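Local coordinates for protein alpha-/beta-galactoside alpha-2,3-sialyltransferase (Photobacterium phosphoreum, PDB 2ZWI) that transfers sialic acid in alpha-2,3 linkage to alpha- and beta-galactosides, as a GT-B-type glycosyltransferase that binds CMP in the cleft between its two Rossmann-like domains, at residues K224-Y229 / T311-D316; I255-K260 / D292-I297; S264-N269 / F337-S342. One frame throughout, in Å; residues are numbered along the deposited sequence.

All three contacts lie in the CMP-binding, C-terminal half of the GT-B fold, round its six-stranded parallel sheet. Interaction 1 is partly buried and mostly polar at its tips: side chains of helix 223-230 bond to backbone carbonyls of the loop before strand 317-321. Interactions 2 and 3 are buried and share helix 249-259 as neighbour. Interaction 2 joins that helix to the end of helix 287-294 through an imidazole, a weak lysine bond and aliphatic contacts; interaction 3 sets the loop after it against strand 334-340 mainly through apolar side chains, with no hydrogen bond. Glu258 OE1 and Ser264 OG, 2.6 Å apart, link these two; Gln228 packs on Ile297 between interactions 1 and 2.

Interaction 1: residues K224-Y229 / T311-D316; sequences KIKEQY and TDALPD
Tyr229 and Lys226 both place CG beside the backbone N and anti to the carbonyl carbon (chi1 -76° for Tyr229), and the lysine chain then runs extended to its tip. Two side chains one turn apart on helix 223-230 thus reach separate carbonyls of 311-316. Tyr229 OH donates to Ala313 O at 2.7 Å; that oxygen lies at the ring edge, while the hydroxyl stands above the carbonyl plane, 48° out of it. Lys226 NZ donates to Thr311 O at 3.0 Å, nearly along the C=O axis (163°). Both acceptors belong to the Schellman motif that ends helix 305-310, on the residues before and after Asp312, its C-prime residue at positive phi; the chain then enters strand 317-321 of the Rossmann-like domain that binds CMP. A lysine ammonium at this carboxy-terminal end would be expected to interact favourably with the helix dipole, and Asp312 OD1, 5.0 Å from Lys226 NZ, may add attraction without contact. Between the polar tips, Ile225 CG2, in the crowded position between N and carbonyl carbon, meets Ala313 CB at 3.6 Å. Ile225 CD1 lies 3.3 Å above one face of the Tyr229 ring, offset toward its rim. Pro315 CD approaches Tyr229 OH to 3.7 Å. Phe277 of strand 275-279 meets the tyrosine ring, and Thr311 OG1 bonds back to Ala307 O in the helix that precedes it.

Interaction 2: residues I255-K260 / D292-I297; sequences ILTEAK and DAHNMI
Two helices that flank the parallel sheet of the CMP-binding Rossmann-like domain, 249-259 and 287-294, meet here where the second gives way to strand 297-299. Its exit is a Schellman motif, with Asn295 the first residue to leave helical angles and at positive phi. The imidazole of His294 carries the contact, brought toward helix 249-259 with CG beside the backbone N and anti to the carbonyl carbon (chi1 -72°). Leu256 CB sits over one face as a CH-pi contact, 3.6 Å from the centroid of the His294 ring and 22° off the ring normal. Two other groups approach the rim near its plane. Thr257 CG2 comes to 3.2 Å from His294 CE1, its side chain crossing the histidine at about a right angle. Lys260, its chain bent at chi3 (-86°), brings NZ to 3.2 Å from His294 ND1 in a weak hydrogen bond. Since Lys260 NZ is the donor, ND1 acts as acceptor, while His294 NE2 is hydrogen-bonded to Ile253 O. This pairing is consistent with a neutral ring protonated at NE2; the nearby ammonium would probably disfavour a second proton. The bond from NE2 to Ile253 O, the weak one at ND1 and the carbon over one face together would restrain the ring's rotation. Beyond it, Leu256 CD1 and Met296 SD meet tip to tip at 3.7 Å. Below this layer, Leu256 rests on Phe239 of strand 236-240, and Met296 on Leu276 and Phe278 of strand 275-279, so the contact overlies these adjacent strands.

Interaction 3: residues S264-N269 / F337-S342; sequences SPIITN and FIFYKS
Phe337 and Phe339, alternate residues of strand 334-340, turn their rings to the same side, and Ile267 meets both with different branches. The Phe339 ring has Ile267 CG1 and Phe337 CD1 at its edge, in plane; the Phe337 ring has Asn269 O at its edge, while the CG2 methyl of Ile267 approaches it obliquely. The strand belongs to the six-stranded parallel sheet of the CMP-binding Rossmann-like domain, and 264-269 lies in the connection that runs from helix 249-259 to strand 275-279. The first torsion of Ile267 decides which branch faces which ring. Ile267 CG2 is anti to the backbone N and meets Phe337 CD2 at 3.5 Å. CG1, anti to the carbonyl carbon (chi1 -53°), carries CD1 to 3.6 Å from Phe339 CE2. Phe337 holds CG in the crowded position between N and the carbonyl carbon (chi1 55°), whereas Phe339 CG is anti to the carbonyl carbon (chi1 -81°), so the two rings leave the strand differently. The Ile267 side chain crosses Phe339 at about a right angle and Phe337 obliquely. Ile266 adds a looser touch, its CG2 at 4.2 Å from Phe339 CZ. No hydrogen bond joins the segments, and the side-chain contacts are apolar. Ile255 of helix 249-259 also packs on both phenylalanines, and Lys367 of strand 366-368 reaches Phe339. Ser264 OG, also hydrogen-bonded to Glu258 OE1, forms an ST turn and an ST motif, accepting from Ile266 N at 3.0 Å and from Ile267 N at 2.8 Å.

Interaction 1: residues K224-Y229 / T311-D316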
ATOM      1  N   LYS A 224      -1.664 -12.082 -20.234  1.00 15.55           N
ATOM      2  CA  LYS A 224      -3.091 -12.183 -20.592  1.00 16.05           C
ATOM      3  C   LYS A 224      -3.754 -10.810 -20.642  1.00 15.66           C
ATOM      4  O   LYS A 224      -4.431 -10.477 -21.608  1.00 15.38           O
ATOM      5  CB  LYS A 224      -3.841 -13.108 -19.625  1.00 16.15           C
ATOM      6  CG  LYS A 224      -5.361 -13.197 -19.834  1.00 16.52           C
ATOM      7  CD  LYS A 224      -5.965 -14.251 -18.925  1.00 18.04           C
ATOM      8  CE  LYS A 224      -7.479 -14.352 -19.075  1.00 22.36           C
ATOM      9  NZ  LYS A 224      -7.993 -15.685 -18.622  1.00 25.57           N
ATOM     10  N   ILE A 225      -3.552 -10.014 -19.595  1.00 15.85           N
ATOM     11  CA  ILE A 225      -4.159  -8.682 -19.521  1.00 15.94           C
ATOM     12  C   ILE A 225      -3.636  -7.741 -20.619  1.00 15.45           C
ATOM     13  O   ILE A 225      -4.409  -6.989 -21.218  1.00 14.50           O
ATOM     14  CB  ILE A 225      -3.994  -8.075 -18.099  1.00 16.31           C
ATOM     15  CG1 ILE A 225      -5.219  -7.251 -17.681  1.00 18.88           C
ATOM     16  CG2 ILE A 225      -2.672  -7.333 -17.935  1.00 16.79           C
ATOM     17  CD1 ILE A 225      -5.746  -6.256 -18.692  1.00 21.79           C
ATOM     18  N   LYS A 226      -2.334  -7.802 -20.896  1.00 15.01           N
ATOM     19  CA  LYS A 226      -1.753  -6.990 -21.950  1.00 15.95           C
ATOM     20  C   LYS A 226      -2.319  -7.367 -23.331  1.00 15.84           C
ATOM     21  O   LYS A 226      -2.486  -6.500 -24.180  1.00 15.63           O
ATOM     22  CB  LYS A 226      -0.216  -7.059 -21.915  1.00 16.02           C
ATOM     23  CG  LYS A 226       0.376  -6.401 -20.668  1.00 17.10           C
ATOM     24  CD  LYS A 226       1.896  -6.276 -20.718  1.00 16.93           C
ATOM     25  CE  LYS A 226       2.354  -5.257 -19.669  1.00 20.53           C
ATOM     26  NZ  LYS A 226       3.839  -4.989 -19.616  1.00 20.84           N
ATOM     27  N   GLU A 227      -2.622  -8.650 -23.541  1.00 16.11           N
ATOM     28  CA  GLU A 227      -3.293  -9.097 -24.765  1.00 17.02           C
ATOM     29  C   GLU A 227      -4.730  -8.582 -24.825  1.00 16.44           C
ATOM     30  O   GLU A 227      -5.205  -8.175 -25.889  1.00 15.65           O
ATOM     31  CB  GLU A 227      -3.285 -10.631 -24.865  1.00 17.50           C
ATOM     32  CG  GLU A 227      -1.930 -11.203 -25.257  1.00 19.28           C
ATOM     33  CD  GLU A 227      -1.830 -12.705 -25.083  1.00 19.69           C
ATOM     34  OE1 GLU A 227      -0.690 -13.218 -25.145  1.00 24.75           O
ATOM     35  OE2 GLU A 227      -2.869 -13.377 -24.887  1.00 24.15           O
ATOM     36  N   GLN A 228      -5.412  -8.602 -23.679  1.00 15.97           N
ATOM     37  CA  GLN A 228      -6.783  -8.077 -23.572  1.00 16.45           C
ATOM     38  C   GLN A 228      -6.875  -6.579 -23.888  1.00 16.62           C
ATOM     39  O   GLN A 228      -7.810  -6.133 -24.553  1.00 16.96           O
ATOM     40  CB  GLN A 228      -7.357  -8.356 -22.185  1.00 16.04           C
ATOM     41  CG  GLN A 228      -7.748  -9.808 -21.949  1.00 15.92           C
ATOM     42  CD  GLN A 228      -8.053 -10.106 -20.484  1.00 16.91           C
ATOM     43  OE1 GLN A 228      -7.540  -9.436 -19.575  1.00 18.63           O
ATOM     44  NE2 GLN A 228      -8.882 -11.112 -20.248  1.00 17.29           N
ATOM     45  N   TYR A 229      -5.902  -5.812 -23.401  1.00 16.85           N
ATOM     46  CA  TYR A 229      -5.791  -4.396 -23.711  1.00 17.07           C
ATOM     47  C   TYR A 229      -5.739  -4.123 -25.225  1.00 18.04           C
ATOM     48  O   TYR A 229      -6.371  -3.186 -25.710  1.00 18.31           O
ATOM     49  CB  TYR A 229      -4.542  -3.801 -23.053  1.00 16.40           C
ATOM     50  CG  TYR A 229      -4.628  -3.550 -21.551  1.00 15.17           C
ATOM     51  CD1 TYR A 229      -5.850  -3.310 -20.921  1.00 15.31           C
ATOM     52  CD2 TYR A 229      -3.466  -3.503 -20.771  1.00 14.18           C
ATOM     53  CE1 TYR A 229      -5.917  -3.063 -19.534  1.00 15.04           C
ATOM     54  CE2 TYR A 229      -3.527  -3.259 -19.382  1.00 13.76           C
ATOM     55  CZ  TYR A 229      -4.749  -3.041 -18.780  1.00 13.83           C
ATOM     56  OH  TYR A 229      -4.816  -2.795 -17.426  1.00 14.98           O
ATOM     57  N   THR A 311       3.990  -4.108 -13.040  1.00 14.42           N
ATOM     58  CA  THR A 311       4.261  -4.822 -14.289  1.00 15.23           C
ATOM     59  C   THR A 311       3.957  -3.994 -15.546  1.00 16.36           C
ATOM     60  O   THR A 311       4.030  -4.504 -16.666  1.00 16.63           O
ATOM     61  CB  THR A 311       3.546  -6.215 -14.343  1.00 15.40           C
ATOM     62  OG1 THR A 311       2.122  -6.064 -14.268  1.00 13.94           O
ATOM     63  CG2 THR A 311       4.020  -7.112 -13.217  1.00 14.68           C
ATOM     64  N   ASP A 312       3.636  -2.711 -15.342  1.00 17.03           N
ATOM     65  CA  ASP A 312       3.267  -1.773 -16.401  1.00 17.71           C
ATOM     66  C   ASP A 312       2.099  -2.288 -17.265  1.00 17.64           C
ATOM     67  O   ASP A 312       2.150  -2.230 -18.494  1.00 17.70           O
ATOM     68  CB  ASP A 312       4.504  -1.411 -17.255  1.00 18.93           C
ATOM     69  CG  ASP A 312       4.285  -0.192 -18.139  1.00 21.11           C
ATOM     70  OD1 ASP A 312       4.983  -0.100 -19.167  1.00 24.76           O
ATOM     71  OD2 ASP A 312       3.424   0.668 -17.829  1.00 24.85           O
ATOM     72  N   ALA A 313       1.055  -2.796 -16.614  1.00 16.74           N
ATOM     73  CA  ALA A 313      -0.134  -3.264 -17.319  1.00 16.29           C
ATOM     74  C   ALA A 313      -1.306  -2.358 -16.964  1.00 16.19           C
ATOM     75  O   ALA A 313      -2.284  -2.791 -16.367  1.00 15.74           O
ATOM     76  CB  ALA A 313      -0.426  -4.703 -16.969  1.00 16.33           C
ATOM     77  N   LEU A 314      -1.185  -1.091 -17.346  1.00 16.38           N
ATOM     78  CA  LEU A 314      -2.146  -0.057 -16.946  1.00 16.70           C
ATOM     79  C   LEU A 314      -3.069   0.297 -18.103  1.00 16.05           C
ATOM     80  O   LEU A 314      -2.637   0.250 -19.254  1.00 15.72           O
ATOM     81  CB  LEU A 314      -1.406   1.197 -16.465  1.00 17.14           C
ATOM     82  CG  LEU A 314      -1.163   1.451 -14.967  1.00 18.82           C
ATOM     83  CD1 LEU A 314      -1.582   0.297 -14.042  1.00 20.97           C
ATOM     84  CD2 LEU A 314       0.287   1.825 -14.770  1.00 22.39           C
ATOM     85  N   PRO A 315      -4.328   0.677 -17.794  1.00 15.45           N
ATOM     86  CA  PRO A 315      -5.290   1.051 -18.816  1.00 15.12           C
ATOM     87  C   PRO A 315      -5.124   2.525 -19.157  1.00 14.82           C
ATOM     88  O   PRO A 315      -4.254   3.204 -18.591  1.00 14.54           O
ATOM     89  CB  PRO A 315      -6.625   0.835 -18.107  1.00 15.19           C
ATOM     90  CG  PRO A 315      -6.334   1.251 -16.697  1.00 15.12           C
ATOM     91  CD  PRO A 315      -4.915   0.785 -16.441  1.00 15.74           C
ATOM     92  N   ASP A 316      -5.963   3.018 -20.059  1.00 13.80           N
ATOM     93  CA  ASP A 316      -5.926   4.411 -20.434  1.00 13.74           C
ATOM     94  C   ASP A 316      -6.604   5.272 -19.384  1.00 13.03           C
ATOM     95  O   ASP A 316      -6.219   6.429 -19.166  1.00 12.55           O
ATOM     96  CB  ASP A 316      -6.574   4.600 -21.802  1.00 14.54           C
ATOM     97  CG  ASP A 316      -5.774   3.939 -22.899  1.00 16.48           C
ATOM     98  OD1 ASP A 316      -4.683   4.460 -23.212  1.00 19.72           O
ATOM     99  OD2 ASP A 316      -6.215   2.890 -23.422  1.00 17.56           O
TER

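Interaction 2: residues I255-K260 / D292-I297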
ATOM      1  N   ILE A 255     -23.979   2.779 -11.100  1.00 10.82           N
ATOM      2  CA  ILE A 255     -22.858   3.682 -11.425  1.00 10.68           C
ATOM      3  C   ILE A 255     -22.348   3.410 -12.834  1.00 10.24           C
ATOM      4  O   ILE A 255     -22.086   4.336 -13.584  1.00 10.35           O
ATOM      5  CB  ILE A 255     -21.675   3.552 -10.434  1.00 10.09           C
ATOM      6  CG1 ILE A 255     -22.042   4.121  -9.067  1.00 11.18           C
ATOM      7  CG2 ILE A 255     -20.415   4.290 -10.958  1.00 10.39           C
ATOM      8  CD1 ILE A 255     -21.174   3.604  -7.951  1.00 11.51           C
ATOM      9  N   LEU A 256     -22.184   2.142 -13.176  1.00 10.73           N
ATOM     10  CA  LEU A 256     -21.739   1.773 -14.515  1.00 11.41           C
ATOM     11  C   LEU A 256     -22.754   2.113 -15.615  1.00 12.19           C
ATOM     12  O   LEU A 256     -22.347   2.466 -16.738  1.00 12.59           O
ATOM     13  CB  LEU A 256     -21.344   0.309 -14.572  1.00 11.44           C
ATOM     14  CG  LEU A 256     -19.935   0.072 -14.055  1.00 10.69           C
ATOM     15  CD1 LEU A 256     -19.795  -1.381 -13.586  1.00 11.43           C
ATOM     16  CD2 LEU A 256     -18.891   0.456 -15.102  1.00 10.19           C
ATOM     17  N   THR A 257     -24.053   2.032 -15.314  1.00 12.27           N
ATOM     18  CA  THR A 257     -25.026   2.425 -16.340  1.00 13.43           C
ATOM     19  C   THR A 257     -25.082   3.938 -16.529  1.00 13.37           C
ATOM     20  O   THR A 257     -25.219   4.396 -17.649  1.00 12.75           O
ATOM     21  CB  THR A 257     -26.457   1.775 -16.264  1.00 14.14           C
ATOM     22  OG1 THR A 257     -27.475   2.764 -16.017  1.00 17.38           O
ATOM     23  CG2 THR A 257     -26.546   0.628 -15.327  1.00 11.84           C
ATOM     24  N   GLU A 258     -24.924   4.705 -15.447  1.00 13.56           N
ATOM     25  CA  GLU A 258     -24.807   6.155 -15.548  1.00 13.98           C
ATOM     26  C   GLU A 258     -23.542   6.579 -16.320  1.00 14.31           C
ATOM     27  O   GLU A 258     -23.590   7.471 -17.181  1.00 14.75           O
ATOM     28  CB  GLU A 258     -24.833   6.790 -14.153  1.00 14.32           C
ATOM     29  CG  GLU A 258     -25.086   8.309 -14.149  1.00 15.66           C
ATOM     30  CD  GLU A 258     -26.467   8.692 -14.673  1.00 16.16           C
ATOM     31  OE1 GLU A 258     -26.657   9.862 -15.061  1.00 16.99           O
ATOM     32  OE2 GLU A 258     -27.360   7.827 -14.706  1.00 16.82           O
ATOM     33  N   ALA A 259     -22.418   5.941 -16.013  1.00 14.05           N
ATOM     34  CA  ALA A 259     -21.141   6.224 -16.686  1.00 14.35           C
ATOM     35  C   ALA A 259     -21.190   5.976 -18.190  1.00 14.70           C
ATOM     36  O   ALA A 259     -20.522   6.667 -18.961  1.00 14.80           O
ATOM     37  CB  ALA A 259     -20.007   5.413 -16.049  1.00 13.58           C
ATOM     38  N   LYS A 260     -21.966   4.980 -18.601  1.00 15.47           N
ATOM     39  CA  LYS A 260     -22.069   4.635 -20.009  1.00 16.39           C
ATOM     40  C   LYS A 260     -22.887   5.642 -20.832  1.00 16.53           C
ATOM     41  O   LYS A 260     -22.816   5.632 -22.055  1.00 16.85           O
ATOM     42  CB  LYS A 260     -22.570   3.197 -20.192  1.00 16.57           C
ATOM     43  CG  LYS A 260     -21.505   2.171 -19.839  1.00 17.50           C
ATOM     44  CD  LYS A 260     -21.684   0.877 -20.568  1.00 22.31           C
ATOM     45  CE  LYS A 260     -22.623  -0.054 -19.847  1.00 22.35           C
ATOM     46  NZ  LYS A 260     -22.319  -1.470 -20.245  1.00 22.20           N
ATOM     47  N   ASP A 292     -21.573  -9.386 -15.208  1.00 22.96           N
ATOM     48  CA  ASP A 292     -22.570  -9.906 -16.129  1.00 23.98           C
ATOM     49  C   ASP A 292     -23.501  -8.804 -16.587  1.00 23.88           C
ATOM     50  O   ASP A 292     -23.822  -8.713 -17.778  1.00 24.45           O
ATOM     51  CB  ASP A 292     -23.385 -11.019 -15.463  1.00 24.40           C
ATOM     52  CG  ASP A 292     -22.615 -12.322 -15.353  1.00 25.48           C
ATOM     53  OD1 ASP A 292     -21.557 -12.468 -16.019  1.00 26.55           O
ATOM     54  OD2 ASP A 292     -23.082 -13.207 -14.599  1.00 25.54           O
ATOM     55  N   ALA A 293     -23.924  -7.964 -15.641  1.00 23.58           N
ATOM     56  CA  ALA A 293     -24.880  -6.896 -15.928  1.00 22.96           C
ATOM     57  C   ALA A 293     -24.331  -5.900 -16.940  1.00 22.67           C
ATOM     58  O   ALA A 293     -25.113  -5.186 -17.592  1.00 22.51           O
ATOM     59  CB  ALA A 293     -25.303  -6.193 -14.650  1.00 22.76           C
ATOM     60  N   HIS A 294     -23.002  -5.866 -17.085  1.00 21.85           N
ATOM     61  CA  HIS A 294     -22.353  -4.908 -17.977  1.00 21.75           C
ATOM     62  C   HIS A 294     -21.427  -5.448 -19.081  1.00 21.72           C
ATOM     63  O   HIS A 294     -20.829  -4.661 -19.828  1.00 22.22           O
ATOM     64  CB  HIS A 294     -21.693  -3.785 -17.179  1.00 21.51           C
ATOM     65  CG  HIS A 294     -22.679  -2.841 -16.576  1.00 21.15           C
ATOM     66  ND1 HIS A 294     -23.447  -1.987 -17.338  1.00 20.74           N
ATOM     67  CD2 HIS A 294     -23.054  -2.641 -15.291  1.00 20.61           C
ATOM     68  CE1 HIS A 294     -24.241  -1.290 -16.547  1.00 20.67           C
ATOM     69  NE2 HIS A 294     -24.019  -1.664 -15.300  1.00 20.78           N
ATOM     70  N   ASN A 295     -21.331  -6.768 -19.201  1.00 21.52           N
ATOM     71  CA  ASN A 295     -20.445  -7.400 -20.186  1.00 21.42           C
ATOM     72  C   ASN A 295     -19.030  -6.833 -20.164  1.00 21.00           C
ATOM     73  O   ASN A 295     -18.498  -6.385 -21.183  1.00 21.13           O
ATOM     74  CB  ASN A 295     -21.033  -7.321 -21.597  1.00 21.52           C
ATOM     75  CG  ASN A 295     -22.236  -8.207 -21.767  1.00 22.15           C
ATOM     76  OD1 ASN A 295     -22.552  -9.029 -20.900  1.00 23.27           O
ATOM     77  ND2 ASN A 295     -22.921  -8.048 -22.887  1.00 23.75           N
ATOM     78  N   MET A 296     -18.426  -6.871 -18.988  1.00 20.36           N
ATOM     79  CA  MET A 296     -17.102  -6.308 -18.793  1.00 20.36           C
ATOM     80  C   MET A 296     -16.053  -7.404 -18.818  1.00 18.44           C
ATOM     81  O   MET A 296     -16.312  -8.533 -18.413  1.00 17.75           O
ATOM     82  CB  MET A 296     -17.062  -5.559 -17.466  1.00 19.98           C
ATOM     83  CG  MET A 296     -17.874  -4.267 -17.495  1.00 22.29           C
ATOM     84  SD  MET A 296     -17.878  -3.460 -15.908  1.00 24.96           S
ATOM     85  CE  MET A 296     -18.646  -4.711 -14.906  1.00 23.13           C
ATOM     86  N   ILE A 297     -14.865  -7.062 -19.296  1.00 17.38           N
ATOM     87  CA  ILE A 297     -13.733  -7.979 -19.238  1.00 16.80           C
ATOM     88  C   ILE A 297     -13.254  -8.090 -17.783  1.00 16.03           C
ATOM     89  O   ILE A 297     -12.841  -7.104 -17.182  1.00 15.15           O
ATOM     90  CB  ILE A 297     -12.571  -7.516 -20.153  1.00 16.68           C
ATOM     91  CG1 ILE A 297     -13.054  -7.359 -21.599  1.00 17.66           C
ATOM     92  CG2 ILE A 297     -11.397  -8.483 -20.069  1.00 16.68           C
ATOM     93  CD1 ILE A 297     -11.955  -6.984 -22.570  1.00 17.27           C
TER

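Interaction 3: residues S264-N269 / F337-S342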
ATOM      1  N   SER A 264     -24.566  12.315 -19.099  1.00 17.68           N
ATOM      2  CA  SER A 264     -24.968  12.318 -17.700  1.00 17.69           C
ATOM      3  C   SER A 264     -24.630  13.660 -17.061  1.00 18.00           C
ATOM      4  O   SER A 264     -23.534  14.186 -17.286  1.00 18.40           O
ATOM      5  CB  SER A 264     -24.262  11.187 -16.937  1.00 17.59           C
ATOM      6  OG  SER A 264     -24.488  11.302 -15.543  1.00 16.14           O
ATOM      7  N   PRO A 265     -25.566  14.228 -16.274  1.00 18.13           N
ATOM      8  CA  PRO A 265     -25.254  15.401 -15.455  1.00 18.13           C
ATOM      9  C   PRO A 265     -24.435  15.061 -14.208  1.00 18.32           C
ATOM     10  O   PRO A 265     -23.936  15.971 -13.530  1.00 18.67           O
ATOM     11  CB  PRO A 265     -26.640  15.905 -15.031  1.00 18.51           C
ATOM     12  CG  PRO A 265     -27.494  14.710 -15.051  1.00 18.26           C
ATOM     13  CD  PRO A 265     -26.981  13.830 -16.148  1.00 18.23           C
ATOM     14  N   ILE A 266     -24.334  13.768 -13.901  1.00 17.61           N
ATOM     15  CA  ILE A 266     -23.653  13.283 -12.702  1.00 17.49           C
ATOM     16  C   ILE A 266     -22.269  12.818 -13.104  1.00 16.65           C
ATOM     17  O   ILE A 266     -21.274  13.399 -12.695  1.00 17.16           O
ATOM     18  CB  ILE A 266     -24.427  12.107 -12.044  1.00 17.91           C
ATOM     19  CG1 ILE A 266     -25.800  12.583 -11.549  1.00 18.98           C
ATOM     20  CG2 ILE A 266     -23.622  11.503 -10.895  1.00 17.85           C
ATOM     21  CD1 ILE A 266     -26.893  11.500 -11.597  1.00 21.68           C
ATOM     22  N   ILE A 267     -22.212  11.773 -13.918  1.00 15.37           N
ATOM     23  CA  ILE A 267     -20.940  11.311 -14.439  1.00 14.91           C
ATOM     24  C   ILE A 267     -20.678  12.014 -15.779  1.00 14.39           C
ATOM     25  O   ILE A 267     -21.021  11.492 -16.841  1.00 14.21           O
ATOM     26  CB  ILE A 267     -20.891   9.766 -14.551  1.00 14.72           C
ATOM     27  CG1 ILE A 267     -21.256   9.127 -13.201  1.00 14.06           C
ATOM     28  CG2 ILE A 267     -19.506   9.302 -15.033  1.00 14.88           C
ATOM     29  CD1 ILE A 267     -21.284   7.600 -13.204  1.00 14.44           C
ATOM     30  N   THR A 268     -20.088  13.207 -15.712  1.00 14.26           N
ATOM     31  CA  THR A 268     -19.825  14.015 -16.912  1.00 14.25           C
ATOM     32  C   THR A 268     -18.730  13.418 -17.807  1.00 14.57           C
ATOM     33  O   THR A 268     -18.770  13.579 -19.024  1.00 14.25           O
ATOM     34  CB  THR A 268     -19.529  15.505 -16.575  1.00 14.60           C
ATOM     35  OG1 THR A 268     -18.383  15.594 -15.724  1.00 15.15           O
ATOM     36  CG2 THR A 268     -20.732  16.155 -15.866  1.00 14.19           C
ATOM     37  N   ASN A 269     -17.771  12.718 -17.197  1.00 14.66           N
ATOM     38  CA  ASN A 269     -16.729  11.976 -17.921  1.00 14.84           C
ATOM     39  C   ASN A 269     -17.196  10.585 -18.297  1.00 14.51           C
ATOM     40  O   ASN A 269     -17.017   9.632 -17.527  1.00 14.58           O
ATOM     41  CB  ASN A 269     -15.471  11.819 -17.066  1.00 15.20           C
ATOM     42  CG  ASN A 269     -14.763  13.109 -16.819  1.00 17.78           C
ATOM     43  OD1 ASN A 269     -14.177  13.305 -15.745  1.00 21.39           O
ATOM     44  ND2 ASN A 269     -14.788  14.004 -17.801  1.00 16.51           N
ATOM     45  N   PHE A 337     -13.946   9.405 -12.554  1.00 11.36           N
ATOM     46  CA  PHE A 337     -14.884   9.627 -11.445  1.00 11.14           C
ATOM     47  C   PHE A 337     -14.527   8.709 -10.277  1.00 11.12           C
ATOM     48  O   PHE A 337     -13.984   7.626 -10.493  1.00 10.81           O
ATOM     49  CB  PHE A 337     -16.344   9.374 -11.880  1.00 11.57           C
ATOM     50  CG  PHE A 337     -16.585   8.005 -12.482  1.00 11.33           C
ATOM     51  CD1 PHE A 337     -16.850   6.904 -11.668  1.00 10.28           C
ATOM     52  CD2 PHE A 337     -16.536   7.818 -13.862  1.00 11.85           C
ATOM     53  CE1 PHE A 337     -17.064   5.641 -12.215  1.00 10.99           C
ATOM     54  CE2 PHE A 337     -16.748   6.557 -14.418  1.00 10.84           C
ATOM     55  CZ  PHE A 337     -17.014   5.469 -13.588  1.00 11.48           C
ATOM     56  N   ILE A 338     -14.799   9.150  -9.048  1.00 10.58           N
ATOM     57  CA  ILE A 338     -14.765   8.251  -7.888  1.00 10.38           C
ATOM     58  C   ILE A 338     -16.048   8.405  -7.074  1.00 10.85           C
ATOM     59  O   ILE A 338     -16.448   9.525  -6.744  1.00 10.83           O
ATOM     60  CB  ILE A 338     -13.539   8.481  -6.954  1.00 10.97           C
ATOM     61  CG1 ILE A 338     -12.217   8.472  -7.736  1.00 10.06           C
ATOM     62  CG2 ILE A 338     -13.487   7.406  -5.873  1.00  9.57           C
ATOM     63  CD1 ILE A 338     -10.977   8.697  -6.835  1.00 10.51           C
ATOM     64  N   PHE A 339     -16.696   7.282  -6.773  1.00 10.72           N
ATOM     65  CA  PHE A 339     -17.869   7.278  -5.905  1.00 11.82           C
ATOM     66  C   PHE A 339     -17.495   6.869  -4.500  1.00 12.30           C
ATOM     67  O   PHE A 339     -16.739   5.918  -4.290  1.00 11.99           O
ATOM     68  CB  PHE A 339     -18.977   6.363  -6.426  1.00 11.29           C
ATOM     69  CG  PHE A 339     -19.822   6.993  -7.499  1.00 12.49           C
ATOM     70  CD1 PHE A 339     -21.118   7.428  -7.219  1.00 12.90           C
ATOM     71  CD2 PHE A 339     -19.312   7.174  -8.783  1.00 12.25           C
ATOM     72  CE1 PHE A 339     -21.899   8.027  -8.210  1.00 12.61           C
ATOM     73  CE2 PHE A 339     -20.079   7.778  -9.771  1.00 13.19           C
ATOM     74  CZ  PHE A 339     -21.375   8.198  -9.490  1.00 12.09           C
ATOM     75  N   TYR A 340     -18.057   7.596  -3.550  1.00 13.44           N
ATOM     76  CA  TYR A 340     -17.818   7.353  -2.140  1.00 14.97           C
ATOM     77  C   TYR A 340     -19.136   7.079  -1.412  1.00 16.55           C
ATOM     78  O   TYR A 340     -20.165   7.679  -1.723  1.00 16.77           O
ATOM     79  CB  TYR A 340     -17.153   8.576  -1.513  1.00 14.00           C
ATOM     80  CG  TYR A 340     -15.826   8.978  -2.127  1.00 14.00           C
ATOM     81  CD1 TYR A 340     -15.772   9.846  -3.220  1.00 12.83           C
ATOM     82  CD2 TYR A 340     -14.621   8.490  -1.606  1.00 12.93           C
ATOM     83  CE1 TYR A 340     -14.543  10.231  -3.775  1.00 13.40           C
ATOM     84  CE2 TYR A 340     -13.395   8.865  -2.152  1.00 12.89           C
ATOM     85  CZ  TYR A 340     -13.364   9.738  -3.231  1.00 13.86           C
ATOM     86  OH  TYR A 340     -12.152  10.119  -3.768  1.00 12.67           O
ATOM     87  N   LYS A 341     -19.091   6.169  -0.443  1.00 18.46           N
ATOM     88  CA  LYS A 341     -20.155   6.027   0.544  1.00 20.45           C
ATOM     89  C   LYS A 341     -19.911   7.151   1.541  1.00 21.19           C
ATOM     90  O   LYS A 341     -18.916   7.125   2.288  1.00 21.74           O
ATOM     91  CB  LYS A 341     -20.058   4.657   1.225  1.00 20.62           C
ATOM     92  CG  LYS A 341     -20.972   4.432   2.426  1.00 22.82           C
ATOM     93  CD  LYS A 341     -20.332   3.394   3.340  1.00 25.80           C
ATOM     94  CE  LYS A 341     -21.226   2.979   4.503  1.00 28.10           C
ATOM     95  NZ  LYS A 341     -20.582   1.845   5.257  1.00 28.91           N
ATOM     96  N   SER A 342     -20.778   8.161   1.508  1.00 22.11           N
ATOM     97  CA  SER A 342     -20.626   9.356   2.349  1.00 22.57           C
ATOM     98  C   SER A 342     -21.933  10.135   2.444  1.00 23.26           C
ATOM     99  O   SER A 342     -22.908   9.806   1.767  1.00 23.58           O
ATOM    100  CB  SER A 342     -19.541  10.268   1.793  1.00 22.91           C
ATOM    101  OG  SER A 342     -19.315  11.367   2.655  1.00 22.34           O
TER